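Local coordinates for probable enoyl-CoA hydratase/isomerase (Pseudomonas aeruginosa, PDB 7BOR), which binds coenzyme A and probably acts as a crotonase-family enoyl-CoA isomerase that shifts the double bond of unsaturated fatty acyl-CoA thioesters, at residues A[3-8]-A[29-34]; A[13-18]-A[52-57]; A[33-38]-A[82-87]; A[41-46]-A[89-94]; A[139-144]-A[219-224]. All coordinates share one frame; numbering follows the deposited sequence.

Contact 1. Residues A[3-8]-A[29-34]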
# COMPACT_ATOMS: atom_id res chain seq x y z
N GLU A 3 -10.20 15.92 6.44
CA GLU A 3 -9.49 15.89 7.71
C GLU A 3 -8.43 14.79 7.78
O GLU A 3 -7.41 14.99 8.44
CB GLU A 3 -10.53 15.72 8.83
CG GLU A 3 -10.00 15.33 10.19
CD GLU A 3 -10.96 14.41 10.95
OE1 GLU A 3 -12.11 14.20 10.47
OE2 GLU A 3 -10.55 13.89 12.02
N LEU A 4 -8.64 13.65 7.13
CA LEU A 4 -7.79 12.49 7.39
C LEU A 4 -6.80 12.15 6.28
O LEU A 4 -5.82 11.47 6.57
CB LEU A 4 -8.67 11.25 7.66
CG LEU A 4 -9.52 11.38 8.93
CD1 LEU A 4 -10.63 10.37 9.03
CD2 LEU A 4 -8.65 11.26 10.17
N ILE A 5 -7.04 12.59 5.04
CA ILE A 5 -6.09 12.49 3.93
C ILE A 5 -5.77 13.91 3.43
O ILE A 5 -6.64 14.58 2.84
CB ILE A 5 -6.63 11.64 2.77
CG1 ILE A 5 -6.89 10.17 3.16
CG2 ILE A 5 -5.69 11.73 1.56
CD1 ILE A 5 -5.77 9.44 3.84
N ARG A 6 -4.54 14.37 3.65
CA ARG A 6 -4.09 15.65 3.11
C ARG A 6 -3.55 15.49 1.69
O ARG A 6 -2.86 14.52 1.39
CB ARG A 6 -3.01 16.26 3.99
CG ARG A 6 -3.55 16.90 5.25
CD ARG A 6 -2.56 16.81 6.42
NE ARG A 6 -1.23 17.31 6.10
CZ ARG A 6 -0.24 17.45 6.99
NH1 ARG A 6 -0.43 17.11 8.26
NH2 ARG A 6 0.94 17.92 6.60
N VAL A 7 -3.87 16.46 0.82
CA VAL A 7 -3.49 16.40 -0.59
C VAL A 7 -2.67 17.62 -1.02
O VAL A 7 -3.20 18.54 -1.66
CB VAL A 7 -4.73 16.27 -1.48
CG1 VAL A 7 -5.24 14.86 -1.49
CG2 VAL A 7 -5.84 17.21 -0.98
N GLU A 8 -1.37 17.62 -0.74
CA GLU A 8 -0.49 18.74 -1.10
C GLU A 8 -0.07 18.63 -2.57
O GLU A 8 0.77 17.78 -2.91
CB GLU A 8 0.73 18.76 -0.20
CG GLU A 8 0.43 18.98 1.28
CD GLU A 8 -0.18 20.35 1.57
OE1 GLU A 8 0.36 21.37 1.08
OE2 GLU A 8 -1.22 20.40 2.28
N ARG A 29 -13.09 3.88 5.46
CA ARG A 29 -13.74 3.92 4.14
C ARG A 29 -13.59 5.30 3.50
O ARG A 29 -13.45 5.42 2.29
CB ARG A 29 -15.22 3.55 4.28
CG ARG A 29 -15.53 2.06 4.57
CD ARG A 29 -17.06 1.82 4.72
NE ARG A 29 -17.61 2.48 5.92
CZ ARG A 29 -17.94 1.86 7.06
NH1 ARG A 29 -17.79 0.54 7.17
NH2 ARG A 29 -18.42 2.56 8.09
N ALA A 30 -13.63 6.36 4.31
CA ALA A 30 -13.53 7.71 3.78
C ALA A 30 -12.09 8.05 3.36
O ALA A 30 -11.87 8.84 2.43
CB ALA A 30 -14.04 8.72 4.82
N MET A 31 -11.11 7.42 3.99
CA MET A 31 -9.73 7.62 3.56
C MET A 31 -9.48 6.90 2.25
O MET A 31 -8.91 7.48 1.32
CB MET A 31 -8.78 7.15 4.64
CG MET A 31 -8.78 8.09 5.84
SD MET A 31 -8.19 7.28 7.30
CE MET A 31 -6.41 7.37 6.98
N TYR A 32 -9.96 5.66 2.14
CA TYR A 32 -9.81 4.94 0.89
C TYR A 32 -10.47 5.69 -0.25
O TYR A 32 -9.98 5.69 -1.39
CB TYR A 32 -10.44 3.56 1.01
CG TYR A 32 -9.69 2.55 1.82
CD1 TYR A 32 -8.41 2.18 1.44
CD2 TYR A 32 -10.27 1.90 2.89
CE1 TYR A 32 -7.71 1.21 2.14
CE2 TYR A 32 -9.57 0.93 3.59
CZ TYR A 32 -8.27 0.59 3.19
OH TYR A 32 -7.55 -0.37 3.83
N SER A 33 -11.65 6.26 0.02
CA SER A 33 -12.40 6.97 -1.01
C SER A 33 -11.66 8.22 -1.45
O SER A 33 -11.54 8.48 -2.66
CB SER A 33 -13.82 7.28 -0.51
OG SER A 33 -14.60 6.08 -0.48
N ARG A 34 -11.11 8.99 -0.50
CA ARG A 34 -10.36 10.19 -0.85
C ARG A 34 -9.14 9.83 -1.68
O ARG A 34 -8.85 10.48 -2.69
CB ARG A 34 -9.98 10.97 0.42
CG ARG A 34 -9.14 12.25 0.17
CD ARG A 34 -9.94 13.53 0.26
NE ARG A 34 -9.42 14.59 -0.60
CZ ARG A 34 -9.41 14.53 -1.94
NH1 ARG A 34 -8.94 15.54 -2.68
NH2 ARG A 34 -9.85 13.44 -2.54
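Ile5 and Val7 of edge strand 5-9, with Leu4 just before it, pack on Met31 and Arg34 of helix 29-44, the first helix of this crotonase fold. Ile5 touches both helix residues, lying across each at a slant. Its CG1 is anti to the carbonyl carbon (chi1 -63°), and the CD1 methyl beyond it meets Met31 CE at 3.8 Å. The other flank of Ile5 faces arginine: CB is 3.7 Å from Arg34 CG, and CG2 touches the same methylene. A branched aliphatic residue suits this place because it can fill both directions at once. Leu4 makes its contact near the backbone, with CB 3.6 Å from Met31 CG, while the thioether chain, bent at chi3, brings its terminal methyl round to Ile5.

The helix comes after strands 5-9 and 13-18 in the chain and covers the sheet here, its axis at 20° to that of strand 5-8 and 9.3 Å away. The unbranched, flexible chain of Met31 can reach both Leu4 and Ile5, and the residue is buried; its side chain is about 7 Å from that of the coenzyme A-binding Asp65. The neighbouring Tyr32 turns away from the strand and hydrogen-bonds through OH to OD1 of Asn64, another coenzyme A-binding residue.

Arg34 is partly exposed. Its methylenes serve as hydrocarbon against Ile5, and a bend at chi2 (103°) places CD. At the tip, Val7 CG1 covers one face of the guanidinium, and both Val7 methyls lie 3.9 Å from Arg34 NH1. Glu37 gives NH2 a long, weak ion-pair partner.

Contact 2. Residues A[13-18]-A[52-57]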
# COMPACT_ATOMS: atom_id res chain seq x y z
N LEU A 13 4.06 17.37 -8.58
CA LEU A 13 4.08 16.32 -7.58
C LEU A 13 2.84 16.40 -6.70
O LEU A 13 2.64 17.40 -6.00
CB LEU A 13 5.35 16.44 -6.73
CG LEU A 13 5.36 15.62 -5.47
CD1 LEU A 13 5.41 14.13 -5.82
CD2 LEU A 13 6.54 16.05 -4.61
N LEU A 14 2.04 15.34 -6.71
CA LEU A 14 0.89 15.24 -5.81
C LEU A 14 1.26 14.36 -4.63
O LEU A 14 1.73 13.24 -4.82
CB LEU A 14 -0.33 14.67 -6.55
CG LEU A 14 -1.54 14.50 -5.63
CD1 LEU A 14 -2.00 15.84 -5.02
CD2 LEU A 14 -2.65 13.85 -6.41
N THR A 15 1.05 14.85 -3.42
CA THR A 15 1.38 14.14 -2.20
C THR A 15 0.11 13.78 -1.42
O THR A 15 -0.62 14.68 -0.97
CB THR A 15 2.30 14.99 -1.32
OG1 THR A 15 3.53 15.20 -2.01
CG2 THR A 15 2.56 14.29 0.00
N LEU A 16 -0.13 12.47 -1.24
CA LEU A 16 -1.20 11.96 -0.38
C LEU A 16 -0.61 11.63 0.99
O LEU A 16 0.22 10.72 1.12
CB LEU A 16 -1.85 10.74 -1.00
CG LEU A 16 -2.31 10.90 -2.45
CD1 LEU A 16 -2.92 9.61 -2.99
CD2 LEU A 16 -3.29 12.07 -2.58
N ARG A 17 -1.03 12.37 2.01
CA ARG A 17 -0.44 12.29 3.34
C ARG A 17 -1.51 11.80 4.31
O ARG A 17 -2.39 12.55 4.71
CB ARG A 17 0.14 13.64 3.75
CG ARG A 17 0.42 13.84 5.29
CD ARG A 17 1.91 13.85 5.67
NE ARG A 17 2.20 14.30 7.05
CZ ARG A 17 1.78 13.69 8.17
NH1 ARG A 17 1.01 12.61 8.11
NH2 ARG A 17 2.12 14.16 9.37
N LEU A 18 -1.40 10.53 4.72
CA LEU A 18 -2.27 9.97 5.75
C LEU A 18 -2.12 10.73 7.06
O LEU A 18 -1.04 10.80 7.63
CB LEU A 18 -1.89 8.49 5.94
CG LEU A 18 -2.46 7.45 4.95
CD1 LEU A 18 -2.40 7.80 3.49
CD2 LEU A 18 -1.81 6.05 5.17
N LEU A 52 3.30 10.95 -4.52
CA LEU A 52 3.98 10.46 -3.34
C LEU A 52 2.96 10.08 -2.26
O LEU A 52 2.05 10.86 -1.95
CB LEU A 52 4.94 11.53 -2.84
CG LEU A 52 5.99 11.11 -1.84
CD1 LEU A 52 7.22 11.97 -2.12
CD2 LEU A 52 5.43 11.32 -0.49
N ILE A 53 3.14 8.91 -1.65
CA ILE A 53 2.28 8.49 -0.54
C ILE A 53 3.10 8.36 0.72
O ILE A 53 4.14 7.70 0.72
CB ILE A 53 1.59 7.14 -0.83
CG1 ILE A 53 0.77 7.19 -2.09
CG2 ILE A 53 0.61 6.76 0.28
CD1 ILE A 53 0.18 5.86 -2.50
N THR A 54 2.58 8.88 1.83
CA THR A 54 3.31 8.83 3.09
C THR A 54 2.37 9.05 4.27
O THR A 54 1.35 9.73 4.16
CB THR A 54 4.43 9.88 3.07
OG1 THR A 54 5.20 9.81 4.26
CG2 THR A 54 3.86 11.29 2.95
N GLY A 55 2.74 8.48 5.41
CA GLY A 55 2.11 8.81 6.66
C GLY A 55 2.84 9.85 7.49
O GLY A 55 2.39 10.17 8.59
N GLY A 56 3.94 10.41 6.97
CA GLY A 56 4.78 11.35 7.69
C GLY A 56 5.98 10.68 8.32
O GLY A 56 6.39 9.58 7.96
N ASP A 57 6.55 11.37 9.32
CA ASP A 57 7.88 11.05 9.83
C ASP A 57 7.89 9.86 10.75
O ASP A 57 8.94 9.23 10.88
CB ASP A 57 8.48 12.24 10.63
CG ASP A 57 8.75 13.45 9.75
OD1 ASP A 57 8.77 13.29 8.51
OD2 ASP A 57 8.94 14.56 10.32
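Leu13 begins the pairing of strands 13-18 and 50-54, its CD1 4.0 Å from Leu52 CB. The strands run parallel, joined by a beta-alpha-beta crossover through helix 29-44. Leu14 O accepts from Leu52 N at 2.8 Å. Thr15, beta-branched and suited to a strand, lies side by side with Leu52, CG2 near Leu52 CD2. Leu16 uses both its backbone N and its O: N donates to Leu52 O (2.8 Å), and O accepts from Thr54 N (3.1 Å). Its side chain shares a face with that of Ile53, while those of Thr15, Arg17, Leu52 and Thr54 occupy the other. Arg17 bends at chi2 (108°), and its guanidinium centre lies 3.8 Å beneath Gly56 CA; glycine suits that place, having no side chain and a phi of 98°. Leu18 N closes the series by donating to Thr54 O at 2.9 Å. Just beyond, Thr54 OG1 accepts from Gly56 N (3.0 Å) in an ST turn and donates to Ala98 O, so this buried hydroxyl is satisfied twice. The pair sits between edge strand 5-9 and strand 95-99, with helix 29-44 packed on Leu16 and helix 182-196 on Leu52 and Thr54.

Contact 3. Residues A[33-38]-A[82-87]; sequences SRMAEA and GRFMSA
Ala36 and Phe84 mark the close approach of two helices, 29-44 and 80-90, in the layer beside the main crotonase sheet; the Phe84 side chain is about 8 Å from that of Asn64, a coenzyme A-binding residue. The segment axes come within 8.2 Å at a crossing angle of 29°. Alanine suits this place because its single methyl can lie directly on the opposing backbone: Ala36 CB is 3.8 Å from both Arg83 O and Phe84 N. One turn along, Ala87 answers with its own methyl, CB 4.0 Å from Ala36 O.

Larger side chains fill the flank. Phe84 CG is anti to the backbone N (chi1 166°), with the Ala36 amide at the edge of its ring. Met35 slants across the same ring, its CB 3.8 Å from Phe84 CD1. Its sulfur completes a Met-aromatic contact, SD standing 4.8 Å from the ring centroid and 38° off the normal, hence oblique and not squarely over the face.

At the exposed margin, one water joins the helices: it accepts from Arg83 NE at 2.8 Å, at the edge of the guanidinium and in its plane, and hydrogen-bonds to Ser33 OG. Beyond the pair, Met35 also packs on Ile5 of strand 5-9 and Leu18 of strand 13-18, while Leu39, further along helix 29-44, touches both Phe84 and Ala87.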
# COMPACT_ATOMS: atom_id res chain seq x y z
N SER A 33 -11.65 6.26 0.02
CA SER A 33 -12.40 6.97 -1.01
C SER A 33 -11.66 8.22 -1.45
O SER A 33 -11.54 8.48 -2.66
CB SER A 33 -13.82 7.28 -0.51
OG SER A 33 -14.60 6.08 -0.48
N ARG A 34 -11.11 8.99 -0.50
CA ARG A 34 -10.36 10.19 -0.85
C ARG A 34 -9.14 9.83 -1.68
O ARG A 34 -8.85 10.48 -2.69
CB ARG A 34 -9.98 10.97 0.42
CG ARG A 34 -9.14 12.25 0.17
CD ARG A 34 -9.94 13.53 0.26
NE ARG A 34 -9.42 14.59 -0.60
CZ ARG A 34 -9.41 14.53 -1.94
NH1 ARG A 34 -8.94 15.54 -2.68
NH2 ARG A 34 -9.85 13.44 -2.54
N MET A 35 -8.43 8.75 -1.31
CA MET A 35 -7.24 8.38 -2.06
C MET A 35 -7.60 7.87 -3.44
O MET A 35 -6.93 8.19 -4.43
CB MET A 35 -6.42 7.35 -1.27
CG MET A 35 -5.56 8.01 -0.20
SD MET A 35 -4.38 6.84 0.49
CE MET A 35 -5.45 6.03 1.71
N ALA A 36 -8.68 7.09 -3.54
CA ALA A 36 -9.05 6.59 -4.85
C ALA A 36 -9.38 7.73 -5.82
O ALA A 36 -9.01 7.69 -6.99
CB ALA A 36 -10.22 5.62 -4.74
N GLU A 37 -10.11 8.75 -5.35
CA GLU A 37 -10.46 9.83 -6.26
C GLU A 37 -9.27 10.74 -6.51
O GLU A 37 -9.08 11.22 -7.64
CB GLU A 37 -11.68 10.61 -5.73
CG GLU A 37 -11.56 11.19 -4.33
CD GLU A 37 -12.65 12.20 -3.99
OE1 GLU A 37 -12.74 13.25 -4.67
OE2 GLU A 37 -13.42 11.95 -3.04
N ALA A 38 -8.42 10.95 -5.50
CA ALA A 38 -7.21 11.75 -5.69
C ALA A 38 -6.31 11.13 -6.76
O ALA A 38 -5.77 11.84 -7.63
CB ALA A 38 -6.46 11.90 -4.37
N GLY A 82 -11.64 -1.62 -2.26
CA GLY A 82 -11.48 -2.15 -3.60
C GLY A 82 -11.23 -1.08 -4.64
O GLY A 82 -10.47 -1.29 -5.59
N ARG A 83 -11.88 0.08 -4.48
CA ARG A 83 -11.67 1.17 -5.43
C ARG A 83 -10.29 1.80 -5.25
O ARG A 83 -9.64 2.18 -6.23
CB ARG A 83 -12.77 2.23 -5.28
CG ARG A 83 -14.13 1.76 -5.81
CD ARG A 83 -15.24 2.83 -5.77
NE ARG A 83 -15.76 3.15 -4.45
CZ ARG A 83 -16.71 2.45 -3.83
NH1 ARG A 83 -17.22 1.40 -4.43
NH2 ARG A 83 -17.15 2.82 -2.64
N PHE A 84 -9.81 1.88 -3.99
CA PHE A 84 -8.44 2.32 -3.79
C PHE A 84 -7.46 1.35 -4.43
O PHE A 84 -6.55 1.76 -5.16
CB PHE A 84 -8.10 2.49 -2.32
CG PHE A 84 -6.63 2.63 -2.09
CD1 PHE A 84 -5.94 3.76 -2.54
CD2 PHE A 84 -5.92 1.62 -1.45
CE1 PHE A 84 -4.59 3.89 -2.35
CE2 PHE A 84 -4.53 1.74 -1.22
CZ PHE A 84 -3.87 2.87 -1.68
N MET A 85 -7.66 0.04 -4.22
CA MET A 85 -6.75 -0.95 -4.81
C MET A 85 -6.70 -0.84 -6.32
O MET A 85 -5.62 -0.88 -6.94
CB MET A 85 -7.16 -2.37 -4.41
CG MET A 85 -6.81 -2.77 -2.97
SD MET A 85 -7.26 -4.49 -2.62
CE MET A 85 -8.55 -4.18 -1.49
N SER A 86 -7.88 -0.75 -6.95
CA SER A 86 -7.95 -0.70 -8.40
C SER A 86 -7.29 0.56 -8.90
O SER A 86 -6.55 0.53 -9.88
CB SER A 86 -9.42 -0.73 -8.86
OG SER A 86 -9.56 -1.26 -10.18
N ALA A 87 -7.58 1.68 -8.24
CA ALA A 87 -7.00 2.95 -8.64
C ALA A 87 -5.46 2.93 -8.58
O ALA A 87 -4.79 3.32 -9.54
CB ALA A 87 -7.55 4.08 -7.77
O HOH W 1 -15.57 5.39 -2.81

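Contact 4. Residues A[41-46]-A[89-94]; sequences EAQADT and LEFPKP
Lys93 reaches from the link between helix 80-90 and strand 95-99 to the last turn of helix 29-44, where it binds backbone carbonyl groups at the helix's C-terminal end. Its CB leaves the backbone toward that helix, with CG anti to the carbonyl carbon (chi1 -54°), and the rest of the chain is extended, a length and straightness that suit lysine to the span. CE comes first to the backbone oxygens, 3.3 Å from Gln43 O. NZ then donates to Ala42 O at 2.7 Å, lying in the plane of that carbonyl, and makes a weak bond of 3.2 Å to Gln43 O. A further hydrogen bond, to Val48 O just past the segment, adds to the grip. The positive charge would probably be welcome among carbonyl oxygens at the negative end of a helix dipole.

Phe91 fills the buried side, its CE1 4.0 Å from Gln43 CB, while its ring also packs on Val51 of strand 50-54. The Gln43 amide plane is turned 86° from the ring, and the two side chains slide past each other in opposite directions. Rigid Pro92 crosses the glutamine at about a right angle, its CD 3.4 Å from Gln43 CD.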
# COMPACT_ATOMS: atom_id res chain seq x y z
N GLU A 41 -8.19 11.51 -10.32
CA GLU A 41 -8.12 12.85 -10.87
C GLU A 41 -6.71 13.11 -11.40
O GLU A 41 -6.51 13.24 -12.62
CB GLU A 41 -8.52 13.85 -9.77
CG GLU A 41 -8.48 15.35 -10.14
CD GLU A 41 -8.76 16.27 -8.93
OE1 GLU A 41 -9.71 15.99 -8.15
OE2 GLU A 41 -8.03 17.28 -8.75
N ALA A 42 -5.71 13.11 -10.50
CA ALA A 42 -4.30 13.26 -10.83
C ALA A 42 -3.86 12.45 -12.05
O ALA A 42 -3.04 12.92 -12.84
CB ALA A 42 -3.43 12.86 -9.64
N GLN A 43 -4.41 11.24 -12.18
CA GLN A 43 -4.20 10.44 -13.39
C GLN A 43 -4.55 11.22 -14.65
O GLN A 43 -3.93 11.02 -15.71
CB GLN A 43 -5.05 9.17 -13.27
CG GLN A 43 -5.36 8.38 -14.55
CD GLN A 43 -5.71 6.92 -14.24
OE1 GLN A 43 -5.73 6.50 -13.08
NE2 GLN A 43 -5.96 6.13 -15.27
N ALA A 44 -5.59 12.05 -14.58
CA ALA A 44 -6.02 12.84 -15.73
C ALA A 44 -5.42 14.23 -15.74
O ALA A 44 -5.47 14.92 -16.77
CB ALA A 44 -7.55 12.92 -15.76
N ASP A 45 -4.86 14.67 -14.63
CA ASP A 45 -4.35 16.02 -14.49
C ASP A 45 -2.93 16.07 -15.04
O ASP A 45 -1.97 15.68 -14.36
CB ASP A 45 -4.40 16.47 -13.04
CG ASP A 45 -4.00 17.90 -12.87
OD1 ASP A 45 -3.99 18.61 -13.91
OD2 ASP A 45 -3.66 18.31 -11.73
N THR A 46 -2.81 16.56 -16.28
CA THR A 46 -1.52 16.74 -16.94
C THR A 46 -0.53 17.52 -16.08
O THR A 46 0.68 17.32 -16.19
CB THR A 46 -1.70 17.47 -18.28
OG1 THR A 46 -2.42 18.69 -18.05
CG2 THR A 46 -2.45 16.60 -19.31
N LEU A 89 -3.41 0.22 -8.45
CA LEU A 89 -2.95 -0.78 -9.40
C LEU A 89 -2.92 -0.23 -10.82
O LEU A 89 -1.96 -0.45 -11.58
CB LEU A 89 -3.85 -2.00 -9.30
CG LEU A 89 -3.66 -3.09 -10.32
CD1 LEU A 89 -2.29 -3.77 -10.09
CD2 LEU A 89 -4.79 -4.06 -10.21
N GLU A 90 -3.96 0.51 -11.21
CA GLU A 90 -4.06 0.98 -12.58
C GLU A 90 -3.45 2.37 -12.76
O GLU A 90 -3.47 2.91 -13.87
CB GLU A 90 -5.55 0.98 -13.03
CG GLU A 90 -6.28 -0.33 -12.73
CD GLU A 90 -6.02 -1.39 -13.79
OE1 GLU A 90 -5.30 -1.07 -14.75
OE2 GLU A 90 -6.55 -2.52 -13.70
N PHE A 91 -2.92 2.98 -11.69
CA PHE A 91 -2.37 4.32 -11.82
C PHE A 91 -1.24 4.30 -12.86
O PHE A 91 -0.30 3.50 -12.73
CB PHE A 91 -1.86 4.81 -10.50
CG PHE A 91 -1.60 6.27 -10.46
CD1 PHE A 91 -2.63 7.17 -10.44
CD2 PHE A 91 -0.33 6.73 -10.40
CE1 PHE A 91 -2.36 8.51 -10.35
CE2 PHE A 91 -0.06 8.06 -10.31
CZ PHE A 91 -1.07 8.94 -10.29
N PRO A 92 -1.33 5.10 -13.92
CA PRO A 92 -0.33 5.00 -15.00
C PRO A 92 0.92 5.84 -14.82
O PRO A 92 1.87 5.63 -15.59
CB PRO A 92 -1.13 5.48 -16.23
CG PRO A 92 -2.06 6.50 -15.64
CD PRO A 92 -2.46 5.97 -14.29
N LYS A 93 0.96 6.76 -13.90
CA LYS A 93 2.15 7.58 -13.68
C LYS A 93 2.95 7.12 -12.46
O LYS A 93 2.50 6.25 -11.69
CB LYS A 93 1.76 9.05 -13.51
CG LYS A 93 0.89 9.60 -14.67
CD LYS A 93 0.43 11.03 -14.40
CE LYS A 93 -0.68 11.44 -15.35
NZ LYS A 93 -1.33 12.70 -14.86
N PRO A 94 4.16 7.67 -12.26
CA PRO A 94 5.00 7.23 -11.14
C PRO A 94 4.35 7.43 -9.78
O PRO A 94 3.87 8.52 -9.44
CB PRO A 94 6.27 8.07 -11.29
CG PRO A 94 6.40 8.32 -12.72
CD PRO A 94 4.95 8.45 -13.25

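Contact 5. Residues A[139-144]-A[219-224]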
# COMPACT_ATOMS: atom_id res chain seq x y z
N GLY A 139 -3.04 -8.87 -4.24
CA GLY A 139 -2.17 -9.59 -5.14
C GLY A 139 -0.86 -10.09 -4.55
O GLY A 139 -0.03 -10.67 -5.28
N SER A 140 -0.67 -9.94 -3.25
CA SER A 140 0.54 -10.37 -2.59
C SER A 140 0.74 -11.87 -2.68
O SER A 140 1.88 -12.32 -2.60
CB SER A 140 0.49 -9.95 -1.14
OG SER A 140 -0.60 -10.52 -0.44
N SER A 141 -0.35 -12.65 -2.84
CA SER A 141 -0.20 -14.10 -3.01
C SER A 141 0.42 -14.44 -4.35
O SER A 141 0.98 -15.52 -4.52
CB SER A 141 -1.56 -14.81 -2.89
OG SER A 141 -2.42 -14.44 -3.94
N LEU A 142 0.33 -13.53 -5.31
CA LEU A 142 1.08 -13.69 -6.54
C LEU A 142 2.44 -12.99 -6.52
O LEU A 142 3.45 -13.57 -6.93
CB LEU A 142 0.25 -13.14 -7.70
CG LEU A 142 0.92 -13.11 -9.07
CD1 LEU A 142 1.05 -14.54 -9.53
CD2 LEU A 142 0.12 -12.23 -9.95
N ILE A 143 2.45 -11.71 -6.15
CA ILE A 143 3.67 -10.90 -6.27
C ILE A 143 4.78 -11.44 -5.38
O ILE A 143 5.93 -11.55 -5.81
CB ILE A 143 3.36 -9.42 -5.96
CG1 ILE A 143 2.42 -8.86 -7.02
CG2 ILE A 143 4.63 -8.54 -5.86
CD1 ILE A 143 1.85 -7.48 -6.69
N LEU A 144 4.47 -11.79 -4.16
CA LEU A 144 5.57 -12.12 -3.24
C LEU A 144 6.28 -13.44 -3.55
O LEU A 144 7.52 -13.48 -3.52
CB LEU A 144 5.08 -12.14 -1.80
CG LEU A 144 4.76 -10.77 -1.20
CD1 LEU A 144 4.30 -10.96 0.24
CD2 LEU A 144 5.93 -9.77 -1.24
N ARG A 219 -4.92 -8.89 -12.03
CA ARG A 219 -6.34 -8.54 -11.90
C ARG A 219 -7.14 -9.75 -11.43
O ARG A 219 -7.97 -9.64 -10.53
CB ARG A 219 -6.91 -8.01 -13.22
CG ARG A 219 -6.71 -6.47 -13.36
CD ARG A 219 -7.08 -6.04 -14.75
NE ARG A 219 -6.51 -4.78 -15.20
CZ ARG A 219 -6.13 -4.57 -16.45
NH1 ARG A 219 -6.25 -5.54 -17.35
NH2 ARG A 219 -5.63 -3.40 -16.81
N ARG A 220 -6.85 -10.93 -11.99
CA ARG A 220 -7.60 -12.13 -11.65
C ARG A 220 -7.22 -12.65 -10.26
O ARG A 220 -8.08 -13.11 -9.50
CB ARG A 220 -7.39 -13.17 -12.77
CG ARG A 220 -7.10 -14.62 -12.33
CD ARG A 220 -6.52 -15.44 -13.49
NE ARG A 220 -5.74 -16.63 -13.07
CZ ARG A 220 -4.64 -16.58 -12.31
NH1 ARG A 220 -4.22 -15.41 -11.86
NH2 ARG A 220 -3.95 -17.68 -11.98
N VAL A 221 -5.94 -12.57 -9.89
CA VAL A 221 -5.58 -12.96 -8.53
C VAL A 221 -6.26 -12.05 -7.52
O VAL A 221 -6.79 -12.51 -6.50
CB VAL A 221 -4.05 -12.99 -8.34
CG1 VAL A 221 -3.73 -13.07 -6.82
CG2 VAL A 221 -3.44 -14.17 -9.11
N ILE A 222 -6.23 -10.73 -7.74
CA ILE A 222 -6.86 -9.83 -6.78
C ILE A 222 -8.35 -10.19 -6.62
O ILE A 222 -8.92 -10.09 -5.52
CB ILE A 222 -6.64 -8.38 -7.24
CG1 ILE A 222 -5.16 -7.96 -7.05
CG2 ILE A 222 -7.49 -7.37 -6.47
CD1 ILE A 222 -4.82 -6.57 -7.58
N ALA A 223 -9.00 -10.65 -7.70
CA ALA A 223 -10.40 -11.07 -7.59
C ALA A 223 -10.56 -12.35 -6.79
O ALA A 223 -11.43 -12.43 -5.91
CB ALA A 223 -11.04 -11.21 -8.98
N GLU A 224 -9.73 -13.38 -7.03
CA GLU A 224 -9.87 -14.58 -6.20
C GLU A 224 -9.58 -14.26 -4.73
O GLU A 224 -10.38 -14.59 -3.85
CB GLU A 224 -8.97 -15.73 -6.69
CG GLU A 224 -9.28 -17.09 -5.96
CD GLU A 224 -8.39 -18.30 -6.39
OE1 GLU A 224 -7.47 -18.17 -7.24
OE2 GLU A 224 -8.61 -19.42 -5.86
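The flat group met here is the backbone amide of Gly139, with Ile222 CG1 3.6 Å from its N; round it lie aliphatic groups and the Ser141 hydroxyl. The contact sets the N-terminal turn of helix 140-148 against the side of the long helix 200-233. Gly139 holds the N-cap position, with a positive phi of 78° that suits glycine. Its O accepts from two backbone donors, Leu142 N at 2.9 Å and Ile143 N at 2.8 Å, which starts the helix. Having no side chain, Gly139 lets Ile222 approach the main chain this closely.

The Gly139 amide donates to OE1 of Glu225, and Ser141 OG binds OE2 of the same carboxylate. The acid thus sits at the start of the shorter helix, where its negative charge would probably be stabilised. Ser141 OG stands between its own backbone N and carbonyl carbon (chi1 65°), and it also rests 3.4 Å from Val221 CG1. Compact, branched Val221 offers one methyl to several neighbours: CG1 lies 4.2 Å from Gly139 CA and 4.1 Å from Leu142 CB. The second methyl, Val221 CG2, touches the leucine as well, 4.1 Å from both Leu142 CB and Leu142 CD2.

Overall arrangement
Contacts 2 and 3 are buried, contacts 1 and 4 partly so, and contact 5 lies at the surface across the chain's centre from contacts 1 and 2. Helix 29-44 serves contacts 1, 3 and 4 in turn, against edge strand 5-9 and then against helix 80-90 and the loop that follows it, and it also forms the crossover between the strands of contact 2. Chemistry follows place: main-chain hydrogen bonds join the strands, apolar and sulfur contacts fill the helix layers, and a lysine binds carbonyls at a helix end. Contacts 1 and 2 share one sheet. Contacts 4 and 5, with centres about 22 Å apart, are tied by the Glu90-Arg219 salt bridge and Leu89 packing on Ile222.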